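Local coordinates for protein glutathione s-transferase S2 (Nilaparvata lugens, PDB 5H5L) that probably transfers glutathione to electrophilic substrates as a sigma-class glutathione S-transferase, and is also named a prostaglandin D synthase, at residues V53-D57 / G58-C62. Residues are numbered along the deposited sequence; the frame is centred on the assembly and turned at random.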
ATOM      1  N   VAL B  53      12.586   5.395  -7.165  1.00 15.22           N
ATOM      2  CA  VAL B  53      13.079   6.343  -6.161  1.00 14.84           C
ATOM      3  C   VAL B  53      12.890   7.737  -6.724  1.00 15.93           C
ATOM      4  O   VAL B  53      13.325   8.023  -7.843  1.00 23.93           O
ATOM      5  CB  VAL B  53      14.562   6.085  -5.813  1.00 19.11           C
ATOM      6  CG1 VAL B  53      15.079   7.094  -4.856  1.00 21.29           C
ATOM      7  CG2 VAL B  53      14.732   4.665  -5.287  1.00 21.75           C
ATOM      8  N   LEU B  54      12.260   8.611  -5.964  1.00 15.13           N
ATOM      9  CA  LEU B  54      12.163  10.008  -6.342  1.00 16.81           C
ATOM     10  C   LEU B  54      13.011  10.808  -5.362  1.00 27.08           C
ATOM     11  O   LEU B  54      12.765  10.772  -4.148  1.00 18.13           O
ATOM     12  CB  LEU B  54      10.734  10.516  -6.318  1.00 15.22           C
ATOM     13  CG  LEU B  54      10.565  11.986  -6.745  1.00 15.22           C
ATOM     14  CD1 LEU B  54      10.791  12.124  -8.239  1.00 21.89           C
ATOM     15  CD2 LEU B  54       9.205  12.474  -6.374  1.00 17.41           C
ATOM     16  N   GLU B  55      13.997  11.525  -5.890  1.00 20.38           N
ATOM     17  CA  GLU B  55      14.779  12.454  -5.088  1.00 16.72           C
ATOM     18  C   GLU B  55      14.117  13.821  -5.124  1.00 17.25           C
ATOM     19  O   GLU B  55      13.997  14.438  -6.186  1.00 22.98           O
ATOM     20  CB  GLU B  55      16.219  12.482  -5.594  1.00 23.51           C
ATOM     21  CG  GLU B  55      17.224  13.177  -4.670  1.00 28.62           C
ATOM     22  CD  GLU B  55      18.605  13.318  -5.336  1.00 31.83           C
ATOM     23  OE1 GLU B  55      19.370  12.343  -5.330  1.00 31.14           O
ATOM     24  OE2 GLU B  55      18.862  14.369  -5.948  1.00 33.65           O
ATOM     25  N   VAL B  56      13.687  14.292  -3.957  1.00 14.89           N
ATOM     26  CA  VAL B  56      13.046  15.584  -3.781  1.00 12.46           C
ATOM     27  C   VAL B  56      14.003  16.502  -3.023  1.00 23.67           C
ATOM     28  O   VAL B  56      14.366  16.212  -1.875  1.00 18.29           O
ATOM     29  CB  VAL B  56      11.728  15.447  -3.020  1.00 14.78           C
ATOM     30  CG1 VAL B  56      11.077  16.771  -2.869  1.00 22.29           C
ATOM     31  CG2 VAL B  56      10.801  14.434  -3.746  1.00 23.77           C
ATOM     32  N   ASP B  57      14.405  17.621  -3.650  1.00 23.91           N
ATOM     33  CA  ASP B  57      15.366  18.545  -3.018  1.00 18.67           C
ATOM     34  C   ASP B  57      16.522  17.786  -2.390  1.00 16.49           C
ATOM     35  O   ASP B  57      16.939  18.093  -1.272  1.00 27.61           O
ATOM     36  CB  ASP B  57      14.690  19.388  -1.948  1.00 20.54           C
ATOM     37  CG  ASP B  57      13.774  20.401  -2.517  1.00 32.44           C
ATOM     38  OD1 ASP B  57      13.999  20.810  -3.689  1.00 29.54           O
ATOM     39  OD2 ASP B  57      12.839  20.801  -1.791  1.00 36.08           O
ATOM     40  N   GLY B  58      16.974  16.743  -3.050  1.00 16.36           N
ATOM     41  CA  GLY B  58      18.119  16.003  -2.606  1.00 18.87           C
ATOM     42  C   GLY B  58      17.878  14.854  -1.650  1.00 33.30           C
ATOM     43  O   GLY B  58      18.851  14.194  -1.268  1.00 35.01           O
ATOM     44  N   LYS B  59      16.638  14.588  -1.255  1.00 30.32           N
ATOM     45  CA  LYS B  59      16.303  13.470  -0.372  1.00 25.29           C
ATOM     46  C   LYS B  59      15.607  12.381  -1.164  1.00 20.35           C
ATOM     47  O   LYS B  59      14.619  12.641  -1.847  1.00 21.62           O
ATOM     48  CB  LYS B  59      15.411  13.941   0.768  1.00 28.79           C
ATOM     49  CG  LYS B  59      15.919  15.260   1.410  1.00 41.32           C
ATOM     50  CD  LYS B  59      15.131  15.666   2.642  1.00 48.61           C
ATOM     51  CE  LYS B  59      14.873  17.189   2.689  1.00 65.48           C
ATOM     52  NZ  LYS B  59      13.728  17.661   1.816  1.00 62.63           N
ATOM     53  N   GLN B  60      16.153  11.186  -1.087  1.00 20.24           N
ATOM     54  CA  GLN B  60      15.622  10.011  -1.747  1.00 24.13           C
ATOM     55  C   GLN B  60      14.363   9.521  -1.027  1.00 26.78           C
ATOM     56  O   GLN B  60      14.386   9.270   0.182  1.00 17.44           O
ATOM     57  CB  GLN B  60      16.662   8.900  -1.738  1.00 21.56           C
ATOM     58  CG  GLN B  60      17.887   9.056  -2.655  1.00 35.20           C
ATOM     59  CD  GLN B  60      18.649   7.728  -2.821  1.00 39.78           C
ATOM     60  OE1 GLN B  60      18.999   7.334  -3.933  1.00 61.24           O
ATOM     61  NE2 GLN B  60      18.876   7.023  -1.718  1.00 46.28           N
ATOM     62  N   VAL B  61      13.277   9.370  -1.767  1.00 19.37           N
ATOM     63  CA  VAL B  61      12.040   8.786  -1.250  1.00 18.46           C
ATOM     64  C   VAL B  61      11.622   7.661  -2.180  1.00 23.00           C
ATOM     65  O   VAL B  61      11.701   7.800  -3.403  1.00 18.57           O
ATOM     66  CB  VAL B  61      10.906   9.815  -1.155  1.00 23.59           C
ATOM     67  CG1 VAL B  61       9.726   9.186  -0.397  1.00 17.69           C
ATOM     68  CG2 VAL B  61      11.383  11.077  -0.492  1.00 18.46           C
ATOM     69  N   CYS B  62      11.202   6.547  -1.623  1.00 17.93           N
ATOM     70  CA  CYS B  62      10.656   5.495  -2.459  0.57 22.42           C
ATOM     71  C   CYS B  62       9.176   5.293  -2.155  1.00 16.08           C
ATOM     72  O   CYS B  62       8.560   6.090  -1.426  1.00 17.15           O
ATOM     73  CB  CYS B  62      11.421   4.188  -2.311  0.57 24.16           C
ATOM     74  SG  CYS B  62      12.791   4.183  -1.256  0.57 29.00           S
TER
HETATM   75  O   HOH W   1      16.256  16.314  -6.053  1.00 21.32           O
HETATM   76  O   HOH W   2      18.012   9.296  -6.051  1.00 40.38           O
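Val53 CG1 lies against one face of the Gln60 carboxamide, 4.0 Å from OE1, where a water can donate (3.1 Å). Gly58 CA sits obliquely over one face of the Glu55 carboxylate, 3.8 Å from OE2. With CG anti to its backbone N (chi1 -167°), Glu55 reaches over the turn; a second water accepts from Gly58 N and can donate to OE2. Polar ends suit this open turn end, whereas Val53 and Cys62, farther along, are buried and, like Gln60, touch Pro47. Leu54 and Val61 exchange two backbone hydrogen bonds, Leu54 N to Val61 O at 2.7 Å; Val56 and Lys59 exchange two more. The type I' turn needs positive phi at both corners: Asp57 adopts it, its OD1 accepting from Thr3 N, and Gly58 has no side chain to strike Asp57 O. The Val53/Cys62 end adjoins the glutathione site, Cys62's side chain about 6 Å from the ligand. Strand 59-62 is outermost in the chain's thioredoxin-like mixed sheet; strand 53-56 pairs with strand 4-9. Apolar Leu54, Val56 and Val61 are buried against that strand and the second subunit, whose Trp83 packs on Val56 and makes a cation-pi contact with exposed Lys59, and whose Thr90 packs on Val61, its OG1 hydrogen-bonding with Cys62 O.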